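Local coordinates for DUF4848 domain-containing protein (Bacteroides thetaiotaomicron, PDB 4LB8) that is of unknown function but belongs to the DUF4848 family and is probably an exported lipoprotein, at residues Glu34-Ala39 with Gly131-Gly136; Ser198-Lys201 with Trp206-Tyr209; Pro234-Lys239 with Phe259-Ala264. One frame throughout, in Å; residues are numbered along the deposited sequence.

Interaction 1: Glu34-Ala39 with Gly131-Gly136; sequences ESYENA and GEFMIG
Helix 33-44 passes over strand 132-135 with no hydrogen bond between the two segments, and the nearest CA atoms across them are those of Tyr36 and Ile135, 7.5 Å apart. Tyr36 carries the whole contact from the helix side. Its CG is roughly anti to the backbone N (chi1 153°), which extends the ring from the helix toward Phe133. The two rings are nearly parallel, with planes at 18°. The offset is large, with the Tyr36 and Phe133 centroids 5.1 Å apart, and little of one ring lies over the other. Tyr36 CE1 meets Phe133 CZ at 3.9 Å. Phe133 CE2 sits over one face of the tyrosine, toward the rim. Ile135 CD1 touches Tyr36 CB at 3.7 Å, and also lies in the plane of the Phe133 ring at its edge. The Tyr36 hydroxyl is hydrogen-bonded to Asn123, and Phe30 meets the ring edge-to-face. With an alanine in place of Tyr36, Phe133 and Ile135 would probably face a gap, and Asn123 would lose its hydroxyl partner. This is helix-on-sheet packing: helix 33-44 lies against the small mixed sheet of strands 19-22, 27-30, 132-135 and 138-141.

Interaction 2: Ser198-Lys201 with Trp206-Tyr209; sequences SQKK and WSRY
The indole of Trp206 has Lys201 lying across one face and the backbone of Gln199 at its edge. Lys201 CB stands almost straight above the six-membered ring of Trp206, 3.7 Å from its centroid, in a CH-pi contact. Lys201 CG follows over the same face, 3.6 Å from Trp206 CE2. Gln199 O lies near the indole plane, 3.7 Å from Trp206 CZ3. The phenol of Tyr209 is met in a similar way. Lys200 CB lies over one face of the Tyr209 ring, 4.1 Å from its centroid, and Gln199 N sits at its edge, in the ring plane. Both lysines thus use the methylene part of the chain against the rings.

Lys201 CG is turned away from its backbone N (chi1 -152°), and the chain runs on extended before bending at its last torsion. Lys200 bends along its length instead: its CG packs 3.4 Å from Tyr209 CB, and its CE and NZ come beside Ser207 CB. The backbones pair in antiparallel fashion. Lys200 and Ser207 form the hydrogen-bonded pair, Lys200 N to Ser207 O at 3.0 Å and Ser207 N to Lys200 O at 3.3 Å. Gln199 with Arg208 and Lys201 with Trp206 are the non-hydrogen-bonded pairs. The side chains of Gln199 and Arg208 diverge.

This is the end of the beta hairpin of strands 191-201 and 206-208. The neighbouring strand 179-188 supplies Lys180, which bonds Gln199 OE1 and makes a cation-pi contact with Trp206, and Arg179, which does so with Tyr209. Beyond the hairpin lies the second subunit: Arg208 NH1 bonds Pro114 O and forms a salt bridge with Asp71, both of that chain, and Asp111 of that chain accepts a hydrogen bond from Gln199 NE2.

Interaction 3: Pro234-Lys239 with Phe259-Ala264; sequences PVYVNK and FGRKLA
Tyr236 and Arg261 meet face to face: the guanidinium lies flat over the phenol ring, with centres 4.1 Å apart and planes at 17°. Arg261 NE is 3.4 Å from Tyr236 CD2, over the ring but toward its rim. The aliphatic part of the arginine joins in, with Arg261 CG in CH-pi contact 3.9 Å from the Tyr236 ring centroid. A bend at chi3 (-59°) folds the chain, which brings both CG and the guanidinium over the same ring. Gly260 C lies 3.8 Å from Tyr236 CE1. At the other end of the contact, Asn238 ND2 touches Leu263 CD1 at 3.5 Å.

Further out, Arg261 NH2 forms a salt bridge with Glu223, which is likely to limit its rotation over the ring, and Asn238 OD1 takes a hydrogen bond from Asp240 N. Just before Arg261 the strand has a classic beta bulge, where Phe259 and Gly260 are together opposite Ile192 of strand 191-201.

Strands 235-238 and 254-262 do not pair directly. Strand 222-226 lies between them, pairs antiparallel with both and meets Tyr236 through Ala225, while strand 191-201 continues the sheet beyond 254-262 and Leu41 of the second subunit packs on Tyr236.

How the interactions relate
The three contacts follow one another along the chain, each closing before the next opens. Within the chain interaction 1 stands apart: its centre is about 54 Å from that of interaction 2 and about 71 Å from that of interaction 3. It belongs to the helical part with the small mixed sheet. Interactions 2 and 3 are closer, about 30 Å between centres, and do not touch. They reach the same antiparallel sheet, in which strands 191-201 and 254-262 are neighbours. All three regions reach the second subunit. Glu37 packs on Ile191 of the second subunit, and Tyr236 on Leu41 of the second subunit, so the dimer brings helix 33-44 of one copy against the beta sheet of the other.

Interaction 1: Glu34-Ala39 with Gly131-Gly136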
ATOM      1  N   GLU A  34       2.755 -40.108  13.118  1.00 50.17           N
ATOM      2  CA  GLU A  34       2.720 -40.594  11.737  1.00 51.64           C
ATOM      3  C   GLU A  34       1.279 -40.610  11.199  1.00 56.00           C
ATOM      4  O   GLU A  34       1.040 -40.115  10.093  1.00 56.94           O
ATOM      5  CB  GLU A  34       3.377 -41.989  11.665  1.00 54.28           C
ATOM      6  CG  GLU A  34       3.408 -42.635  10.289  1.00 68.83           C
ATOM      7  CD  GLU A  34       3.344 -44.153  10.288  1.00102.13           C
ATOM      8  OE1 GLU A  34       2.627 -44.729  11.141  1.00 99.58           O
ATOM      9  OE2 GLU A  34       3.979 -44.767   9.401  1.00103.71           O
ATOM     10  N   SER A  35       0.329 -41.105  12.015  1.00 51.26           N
ATOM     11  CA  SER A  35      -1.101 -41.146  11.702  1.00 49.94           C
ATOM     12  C   SER A  35      -1.649 -39.739  11.506  1.00 52.01           C
ATOM     13  O   SER A  35      -2.321 -39.473  10.511  1.00 53.07           O
ATOM     14  CB  SER A  35      -1.870 -41.868  12.805  1.00 51.96           C
ATOM     15  OG  SER A  35      -1.448 -43.219  12.868  1.00 64.49           O
ATOM     16  N   TYR A  36      -1.317 -38.832  12.434  1.00 45.98           N
ATOM     17  CA  TYR A  36      -1.752 -37.440  12.433  1.00 43.61           C
ATOM     18  C   TYR A  36      -1.235 -36.713  11.162  1.00 46.79           C
ATOM     19  O   TYR A  36      -2.044 -36.157  10.414  1.00 47.27           O
ATOM     20  CB  TYR A  36      -1.307 -36.736  13.754  1.00 42.90           C
ATOM     21  CG  TYR A  36      -1.117 -35.245  13.618  1.00 43.58           C
ATOM     22  CD1 TYR A  36      -2.206 -34.397  13.426  1.00 44.60           C
ATOM     23  CD2 TYR A  36       0.156 -34.688  13.575  1.00 44.52           C
ATOM     24  CE1 TYR A  36      -2.033 -33.035  13.200  1.00 42.21           C
ATOM     25  CE2 TYR A  36       0.340 -33.328  13.353  1.00 45.35           C
ATOM     26  CZ  TYR A  36      -0.758 -32.508  13.155  1.00 46.22           C
ATOM     27  OH  TYR A  36      -0.580 -31.168  12.961  1.00 43.04           O
ATOM     28  N   GLU A  37       0.089 -36.759  10.902  1.00 42.35           N
ATOM     29  CA  GLU A  37       0.714 -36.092   9.757  1.00 41.79           C
ATOM     30  C   GLU A  37       0.157 -36.625   8.450  1.00 45.22           C
ATOM     31  O   GLU A  37      -0.056 -35.839   7.537  1.00 43.66           O
ATOM     32  CB  GLU A  37       2.244 -36.202   9.803  1.00 43.36           C
ATOM     33  CG  GLU A  37       2.870 -35.173  10.741  1.00 52.19           C
ATOM     34  CD  GLU A  37       4.318 -35.402  11.135  1.00 74.90           C
ATOM     35  OE1 GLU A  37       4.775 -36.568  11.075  1.00 71.49           O
ATOM     36  OE2 GLU A  37       4.973 -34.428  11.581  1.00 65.43           O
ATOM     37  N   ASN A  38      -0.128 -37.945   8.383  1.00 42.20           N
ATOM     38  CA  ASN A  38      -0.728 -38.585   7.217  1.00 42.04           C
ATOM     39  C   ASN A  38      -2.154 -38.123   7.015  1.00 43.12           C
ATOM     40  O   ASN A  38      -2.484 -37.705   5.903  1.00 42.73           O
ATOM     41  CB  ASN A  38      -0.675 -40.100   7.344  1.00 48.39           C
ATOM     42  CG  ASN A  38       0.564 -40.670   6.716  1.00 86.97           C
ATOM     43  OD1 ASN A  38       1.668 -40.624   7.289  1.00 81.74           O
ATOM     44  ND2 ASN A  38       0.419 -41.133   5.477  1.00 82.48           N
ATOM     45  N   ALA A  39      -2.999 -38.167   8.081  1.00 38.76           N
ATOM     46  CA  ALA A  39      -4.393 -37.709   8.018  1.00 38.97           C
ATOM     47  C   ALA A  39      -4.483 -36.217   7.659  1.00 44.75           C
ATOM     48  O   ALA A  39      -5.381 -35.830   6.917  1.00 46.60           O
ATOM     49  CB  ALA A  39      -5.090 -37.962   9.334  1.00 39.41           C
ATOM     50  N   GLY A 131      -9.500 -25.774  20.675  1.00 41.96           N
ATOM     51  CA  GLY A 131      -8.259 -25.857  19.913  1.00 40.06           C
ATOM     52  C   GLY A 131      -7.419 -27.038  20.330  1.00 43.76           C
ATOM     53  O   GLY A 131      -6.190 -26.942  20.370  1.00 44.78           O
ATOM     54  N   GLU A 132      -8.084 -28.174  20.612  1.00 38.76           N
ATOM     55  CA  GLU A 132      -7.437 -29.397  21.053  1.00 37.79           C
ATOM     56  C   GLU A 132      -7.672 -30.594  20.158  1.00 40.91           C
ATOM     57  O   GLU A 132      -8.747 -30.756  19.549  1.00 39.61           O
ATOM     58  CB  GLU A 132      -7.939 -29.781  22.447  1.00 39.87           C
ATOM     59  CG  GLU A 132      -7.507 -28.827  23.537  1.00 49.71           C
ATOM     60  CD  GLU A 132      -8.256 -28.968  24.842  1.00 64.31           C
ATOM     61  OE1 GLU A 132      -9.273 -29.701  24.888  1.00 51.58           O
ATOM     62  OE2 GLU A 132      -7.845 -28.300  25.815  1.00 65.45           O
ATOM     63  N   PHE A 133      -6.670 -31.488  20.171  1.00 36.51           N
ATOM     64  CA  PHE A 133      -6.678 -32.828  19.577  1.00 35.52           C
ATOM     65  C   PHE A 133      -5.676 -33.651  20.375  1.00 38.87           C
ATOM     66  O   PHE A 133      -4.900 -33.082  21.162  1.00 35.23           O
ATOM     67  CB  PHE A 133      -6.428 -32.870  18.060  1.00 35.92           C
ATOM     68  CG  PHE A 133      -5.051 -32.466  17.617  1.00 37.16           C
ATOM     69  CD1 PHE A 133      -4.743 -31.126  17.378  1.00 40.19           C
ATOM     70  CD2 PHE A 133      -4.054 -33.420  17.429  1.00 39.20           C
ATOM     71  CE1 PHE A 133      -3.454 -30.744  16.987  1.00 40.91           C
ATOM     72  CE2 PHE A 133      -2.765 -33.041  17.035  1.00 41.41           C
ATOM     73  CZ  PHE A 133      -2.473 -31.704  16.821  1.00 39.70           C
HETATM   74  N   MSE A 134      -5.713 -34.985  20.195  1.00 37.14           N
HETATM   75  CA  MSE A 134      -4.839 -35.873  20.939  1.00 36.52           C
HETATM   76  C   MSE A 134      -4.016 -36.797  20.066  1.00 42.91           C
HETATM   77  O   MSE A 134      -4.502 -37.265  19.026  1.00 42.15           O
HETATM   78  CB  MSE A 134      -5.659 -36.711  21.922  1.00 38.13           C
HETATM   79  CG  MSE A 134      -6.173 -35.911  23.109  1.00 43.62           C
HETATM   80 SE   MSE A 134      -6.986 -37.067  24.409  0.75 50.72          SE
HETATM   81  CE  MSE A 134      -5.369 -37.756  25.257  1.00 47.15           C
ATOM     82  N   ILE A 135      -2.757 -37.067  20.517  1.00 40.66           N
ATOM     83  CA  ILE A 135      -1.820 -38.053  19.936  1.00 41.20           C
ATOM     84  C   ILE A 135      -1.655 -39.122  21.015  1.00 45.90           C
ATOM     85  O   ILE A 135      -0.953 -38.886  22.014  1.00 46.08           O
ATOM     86  CB  ILE A 135      -0.448 -37.470  19.439  1.00 43.92           C
ATOM     87  CG1 ILE A 135      -0.585 -36.227  18.507  1.00 42.94           C
ATOM     88  CG2 ILE A 135       0.434 -38.576  18.817  1.00 43.43           C
ATOM     89  CD1 ILE A 135      -1.544 -36.327  17.427  1.00 48.53           C
ATOM     90  N   GLY A 136      -2.368 -40.236  20.851  1.00 41.97           N
ATOM     91  CA  GLY A 136      -2.413 -41.310  21.837  1.00 41.76           C
ATOM     92  C   GLY A 136      -2.935 -40.764  23.155  1.00 45.58           C
ATOM     93  O   GLY A 136      -4.025 -40.189  23.195  1.00 44.54           O
TER

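Interaction 2: Ser198-Lys201 with Trp206-Tyr209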
ATOM      1  N   SER A 198       6.872  12.874  -9.362  1.00 38.10           N
ATOM      2  CA  SER A 198       7.057  11.607 -10.030  1.00 38.42           C
ATOM      3  C   SER A 198       8.482  11.139  -9.892  1.00 44.92           C
ATOM      4  O   SER A 198       9.438  11.920 -10.053  1.00 46.01           O
ATOM      5  CB  SER A 198       6.648  11.666 -11.500  1.00 42.47           C
ATOM      6  OG  SER A 198       7.668  12.186 -12.337  1.00 55.70           O
ATOM      7  N   GLN A 199       8.617   9.845  -9.603  1.00 40.93           N
ATOM      8  CA  GLN A 199       9.896   9.181  -9.442  1.00 40.82           C
ATOM      9  C   GLN A 199       9.893   7.824 -10.140  1.00 46.61           C
ATOM     10  O   GLN A 199       8.831   7.242 -10.359  1.00 46.08           O
ATOM     11  CB  GLN A 199      10.230   9.013  -7.955  1.00 40.75           C
ATOM     12  CG  GLN A 199      10.473  10.322  -7.211  1.00 41.30           C
ATOM     13  CD  GLN A 199      11.037  10.068  -5.835  1.00 54.58           C
ATOM     14  OE1 GLN A 199      10.438   9.381  -5.007  1.00 48.73           O
ATOM     15  NE2 GLN A 199      12.225  10.581  -5.572  1.00 44.21           N
ATOM     16  N   LYS A 200      11.090   7.351 -10.516  1.00 44.37           N
ATOM     17  CA  LYS A 200      11.353   6.048 -11.124  1.00 44.72           C
ATOM     18  C   LYS A 200      12.388   5.338 -10.265  1.00 50.01           C
ATOM     19  O   LYS A 200      13.296   5.993  -9.735  1.00 50.22           O
ATOM     20  CB  LYS A 200      11.817   6.153 -12.608  1.00 48.01           C
ATOM     21  CG  LYS A 200      12.923   7.185 -12.875  1.00 67.90           C
ATOM     22  CD  LYS A 200      14.326   6.605 -12.941  1.00 79.97           C
ATOM     23  CE  LYS A 200      15.353   7.562 -12.377  1.00 86.72           C
ATOM     24  NZ  LYS A 200      16.419   6.835 -11.624  1.00 95.00           N
ATOM     25  N   LYS A 201      12.258   4.012 -10.124  1.00 46.77           N
ATOM     26  CA  LYS A 201      13.188   3.214  -9.346  1.00 47.64           C
ATOM     27  C   LYS A 201      14.347   2.785 -10.253  1.00 55.75           C
ATOM     28  O   LYS A 201      14.123   2.171 -11.293  1.00 57.19           O
ATOM     29  CB  LYS A 201      12.459   1.998  -8.737  1.00 49.02           C
ATOM     30  CG  LYS A 201      13.021   1.447  -7.429  1.00 48.42           C
ATOM     31  CD  LYS A 201      12.332   0.117  -7.077  1.00 54.63           C
ATOM     32  CE  LYS A 201      12.890  -0.598  -5.854  1.00 65.92           C
ATOM     33  NZ  LYS A 201      12.369  -0.046  -4.563  1.00 74.20           N
ATOM     34  N   TRP A 206      15.073   5.457  -5.732  1.00 45.54           N
ATOM     35  CA  TRP A 206      14.146   6.405  -6.345  1.00 43.91           C
ATOM     36  C   TRP A 206      14.797   7.759  -6.583  1.00 46.64           C
ATOM     37  O   TRP A 206      15.474   8.317  -5.719  1.00 47.34           O
ATOM     38  CB  TRP A 206      12.886   6.562  -5.493  1.00 41.38           C
ATOM     39  CG  TRP A 206      12.145   5.276  -5.323  1.00 41.66           C
ATOM     40  CD1 TRP A 206      12.303   4.363  -4.324  1.00 44.69           C
ATOM     41  CD2 TRP A 206      11.098   4.775  -6.163  1.00 41.04           C
ATOM     42  NE1 TRP A 206      11.432   3.308  -4.498  1.00 44.30           N
ATOM     43  CE2 TRP A 206      10.678   3.536  -5.619  1.00 45.53           C
ATOM     44  CE3 TRP A 206      10.474   5.249  -7.327  1.00 41.91           C
ATOM     45  CZ2 TRP A 206       9.685   2.748  -6.219  1.00 44.37           C
ATOM     46  CZ3 TRP A 206       9.470   4.481  -7.905  1.00 43.39           C
ATOM     47  CH2 TRP A 206       9.086   3.246  -7.353  1.00 43.78           C
ATOM     48  N   SER A 207      14.555   8.282  -7.772  1.00 41.43           N
ATOM     49  CA  SER A 207      15.068   9.529  -8.294  1.00 40.50           C
ATOM     50  C   SER A 207      13.989  10.138  -9.175  1.00 45.58           C
ATOM     51  O   SER A 207      13.149   9.409  -9.684  1.00 45.02           O
ATOM     52  CB  SER A 207      16.340   9.236  -9.076  1.00 44.16           C
ATOM     53  OG  SER A 207      16.819  10.330  -9.828  1.00 59.27           O
ATOM     54  N   ARG A 208      13.981  11.460  -9.340  1.00 44.68           N
ATOM     55  CA  ARG A 208      12.986  12.147 -10.163  1.00 44.99           C
ATOM     56  C   ARG A 208      13.210  11.924 -11.671  1.00 52.13           C
ATOM     57  O   ARG A 208      14.351  11.793 -12.129  1.00 51.48           O
ATOM     58  CB  ARG A 208      12.986  13.652  -9.849  1.00 43.13           C
ATOM     59  CG  ARG A 208      11.937  14.005  -8.828  1.00 46.32           C
ATOM     60  CD  ARG A 208      12.155  15.355  -8.226  1.00 45.35           C
ATOM     61  NE  ARG A 208      11.641  15.384  -6.855  1.00 42.51           N
ATOM     62  CZ  ARG A 208      12.289  15.909  -5.820  1.00 46.02           C
ATOM     63  NH1 ARG A 208      13.497  16.433  -5.979  1.00 32.35           N
ATOM     64  NH2 ARG A 208      11.744  15.896  -4.616  1.00 37.99           N
ATOM     65  N   TYR A 209      12.110  11.888 -12.433  1.00 52.14           N
ATOM     66  CA  TYR A 209      12.140  11.705 -13.888  1.00 54.81           C
ATOM     67  C   TYR A 209      10.943  12.433 -14.510  1.00 58.57           C
ATOM     68  O   TYR A 209       9.922  12.594 -13.842  1.00 59.28           O
ATOM     69  CB  TYR A 209      12.154  10.198 -14.251  1.00 58.24           C
ATOM     70  CG  TYR A 209      10.783   9.556 -14.379  1.00 62.88           C
ATOM     71  CD1 TYR A 209       9.953   9.396 -13.266  1.00 64.87           C
ATOM     72  CD2 TYR A 209      10.314   9.109 -15.612  1.00 64.54           C
ATOM     73  CE1 TYR A 209       8.678   8.833 -13.386  1.00 66.56           C
ATOM     74  CE2 TYR A 209       9.038   8.557 -15.745  1.00 65.30           C
ATOM     75  CZ  TYR A 209       8.224   8.417 -14.629  1.00 75.06           C
ATOM     76  OH  TYR A 209       6.966   7.867 -14.763  1.00 77.95           O
TER

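Interaction 3: Pro234-Lys239 with Phe259-Ala264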
ATOM      1  N   PRO A 234      -2.553  33.044 -17.946  1.00 55.34           N
ATOM      2  CA  PRO A 234      -3.221  32.270 -16.884  1.00 52.13           C
ATOM      3  C   PRO A 234      -4.321  33.070 -16.205  1.00 52.00           C
ATOM      4  O   PRO A 234      -4.181  34.266 -15.981  1.00 51.92           O
ATOM      5  CB  PRO A 234      -2.072  31.929 -15.925  1.00 52.65           C
ATOM      6  CG  PRO A 234      -1.026  32.966 -16.201  1.00 58.19           C
ATOM      7  CD  PRO A 234      -1.105  33.144 -17.679  1.00 55.39           C
ATOM      8  N   VAL A 235      -5.439  32.418 -15.943  1.00 46.36           N
ATOM      9  CA  VAL A 235      -6.592  33.079 -15.353  1.00 46.23           C
ATOM     10  C   VAL A 235      -7.331  32.129 -14.372  1.00 49.56           C
ATOM     11  O   VAL A 235      -7.317  30.897 -14.547  1.00 48.93           O
ATOM     12  CB  VAL A 235      -7.525  33.601 -16.498  1.00 50.95           C
ATOM     13  CG1 VAL A 235      -8.082  32.454 -17.365  1.00 50.82           C
ATOM     14  CG2 VAL A 235      -8.634  34.503 -15.965  1.00 51.10           C
ATOM     15  N   TYR A 236      -7.989  32.726 -13.354  1.00 44.89           N
ATOM     16  CA  TYR A 236      -8.818  32.005 -12.405  1.00 43.64           C
ATOM     17  C   TYR A 236     -10.175  31.781 -13.022  1.00 49.00           C
ATOM     18  O   TYR A 236     -10.884  32.733 -13.321  1.00 50.48           O
ATOM     19  CB  TYR A 236      -8.919  32.735 -11.070  1.00 43.76           C
ATOM     20  CG  TYR A 236      -7.627  32.701 -10.287  1.00 43.81           C
ATOM     21  CD1 TYR A 236      -7.113  31.502  -9.799  1.00 43.42           C
ATOM     22  CD2 TYR A 236      -6.900  33.867 -10.060  1.00 45.21           C
ATOM     23  CE1 TYR A 236      -5.901  31.462  -9.122  1.00 42.97           C
ATOM     24  CE2 TYR A 236      -5.695  33.841  -9.362  1.00 45.84           C
ATOM     25  CZ  TYR A 236      -5.207  32.638  -8.880  1.00 51.12           C
ATOM     26  OH  TYR A 236      -4.034  32.631  -8.174  1.00 49.45           O
ATOM     27  N   VAL A 237     -10.504  30.512 -13.255  1.00 45.04           N
ATOM     28  CA  VAL A 237     -11.748  30.039 -13.873  1.00 44.72           C
ATOM     29  C   VAL A 237     -12.612  29.371 -12.781  1.00 48.78           C
ATOM     30  O   VAL A 237     -12.118  28.512 -12.048  1.00 49.23           O
ATOM     31  CB  VAL A 237     -11.386  29.065 -15.030  1.00 46.69           C
ATOM     32  CG1 VAL A 237     -12.613  28.379 -15.593  1.00 47.28           C
ATOM     33  CG2 VAL A 237     -10.627  29.793 -16.128  1.00 46.34           C
ATOM     34  N   ASN A 238     -13.888  29.749 -12.675  1.00 43.35           N
ATOM     35  CA  ASN A 238     -14.753  29.160 -11.656  1.00 42.04           C
ATOM     36  C   ASN A 238     -14.979  27.661 -11.924  1.00 44.35           C
ATOM     37  O   ASN A 238     -15.392  27.287 -13.015  1.00 44.95           O
ATOM     38  CB  ASN A 238     -16.098  29.924 -11.597  1.00 42.76           C
ATOM     39  CG  ASN A 238     -17.046  29.468 -10.509  1.00 52.30           C
ATOM     40  OD1 ASN A 238     -17.554  28.334 -10.491  1.00 44.91           O
ATOM     41  ND2 ASN A 238     -17.314  30.351  -9.585  1.00 43.94           N
ATOM     42  N   LYS A 239     -14.706  26.811 -10.917  1.00 39.61           N
ATOM     43  CA  LYS A 239     -14.923  25.360 -10.956  1.00 37.91           C
ATOM     44  C   LYS A 239     -15.674  24.921  -9.689  1.00 43.67           C
ATOM     45  O   LYS A 239     -15.479  23.803  -9.208  1.00 41.92           O
ATOM     46  CB  LYS A 239     -13.590  24.604 -11.127  1.00 36.36           C
ATOM     47  CG  LYS A 239     -12.899  24.870 -12.476  1.00 41.30           C
ATOM     48  CD  LYS A 239     -13.669  24.270 -13.651  1.00 44.22           C
ATOM     49  CE  LYS A 239     -13.018  24.513 -14.971  1.00 49.96           C
ATOM     50  NZ  LYS A 239     -13.841  23.958 -16.075  1.00 61.57           N
ATOM     51  N   PHE A 259      -2.530  26.226  -7.848  1.00 37.59           N
ATOM     52  CA  PHE A 259      -3.584  25.324  -8.286  1.00 37.15           C
ATOM     53  C   PHE A 259      -4.901  26.084  -8.530  1.00 40.58           C
ATOM     54  O   PHE A 259      -5.641  25.767  -9.446  1.00 40.10           O
ATOM     55  CB  PHE A 259      -3.751  24.219  -7.231  1.00 38.57           C
ATOM     56  CG  PHE A 259      -4.596  23.044  -7.637  1.00 39.65           C
ATOM     57  CD1 PHE A 259      -4.174  22.175  -8.639  1.00 41.20           C
ATOM     58  CD2 PHE A 259      -5.787  22.764  -6.975  1.00 41.73           C
ATOM     59  CE1 PHE A 259      -4.949  21.068  -8.998  1.00 41.77           C
ATOM     60  CE2 PHE A 259      -6.552  21.634  -7.314  1.00 43.65           C
ATOM     61  CZ  PHE A 259      -6.134  20.802  -8.329  1.00 41.05           C
ATOM     62  N   GLY A 260      -5.175  27.063  -7.692  1.00 38.11           N
ATOM     63  CA  GLY A 260      -6.364  27.883  -7.757  1.00 38.91           C
ATOM     64  C   GLY A 260      -6.471  28.766  -6.542  1.00 44.17           C
ATOM     65  O   GLY A 260      -5.475  29.017  -5.862  1.00 44.45           O
ATOM     66  N   ARG A 261      -7.680  29.251  -6.279  1.00 41.52           N
ATOM     67  CA  ARG A 261      -8.015  30.062  -5.111  1.00 41.81           C
ATOM     68  C   ARG A 261      -9.294  29.578  -4.480  1.00 46.01           C
ATOM     69  O   ARG A 261     -10.140  29.005  -5.173  1.00 46.33           O
ATOM     70  CB  ARG A 261      -8.225  31.539  -5.497  1.00 42.96           C
ATOM     71  CG  ARG A 261      -6.986  32.362  -5.739  1.00 53.25           C
ATOM     72  CD  ARG A 261      -7.305  33.846  -5.845  1.00 62.52           C
ATOM     73  NE  ARG A 261      -8.240  34.169  -6.932  1.00 70.38           N
ATOM     74  CZ  ARG A 261      -8.472  35.401  -7.382  1.00 78.54           C
ATOM     75  NH1 ARG A 261      -7.804  36.433  -6.882  1.00 62.93           N
ATOM     76  NH2 ARG A 261      -9.348  35.605  -8.357  1.00 60.77           N
ATOM     77  N   LYS A 262      -9.484  29.899  -3.197  1.00 42.06           N
ATOM     78  CA  LYS A 262     -10.722  29.666  -2.469  1.00 42.19           C
ATOM     79  C   LYS A 262     -11.723  30.828  -2.738  1.00 50.55           C
ATOM     80  O   LYS A 262     -11.364  32.015  -2.658  1.00 49.39           O
ATOM     81  CB  LYS A 262     -10.445  29.553  -0.970  1.00 42.78           C
ATOM     82  CG  LYS A 262      -9.708  28.291  -0.546  1.00 45.72           C
ATOM     83  CD  LYS A 262      -9.382  28.333   0.940  1.00 49.09           C
ATOM     84  CE  LYS A 262     -10.617  28.378   1.808  1.00 48.63           C
ATOM     85  NZ  LYS A 262     -10.285  28.427   3.249  1.00 56.11           N
ATOM     86  N   LEU A 263     -12.975  30.467  -3.043  1.00 50.68           N
ATOM     87  CA  LEU A 263     -14.069  31.406  -3.261  1.00 53.08           C
ATOM     88  C   LEU A 263     -14.870  31.590  -1.984  1.00 60.62           C
ATOM     89  O   LEU A 263     -15.554  32.595  -1.823  1.00 63.75           O
ATOM     90  CB  LEU A 263     -15.019  30.907  -4.372  1.00 54.12           C
ATOM     91  CG  LEU A 263     -14.475  30.721  -5.775  1.00 58.76           C
ATOM     92  CD1 LEU A 263     -15.487  29.995  -6.619  1.00 60.22           C
ATOM     93  CD2 LEU A 263     -14.141  32.056  -6.426  1.00 60.82           C
ATOM     94  N   ALA A 264     -14.820  30.596  -1.097  1.00 57.73           N
ATOM     95  CA  ALA A 264     -15.559  30.573   0.157  1.00 58.56           C
ATOM     96  C   ALA A 264     -14.638  30.317   1.370  1.00 59.88           C
ATOM     97  O   ALA A 264     -13.413  30.282   1.238  1.00 57.32           O
ATOM     98  CB  ALA A 264     -16.639  29.492   0.077  1.00 59.94           C
TER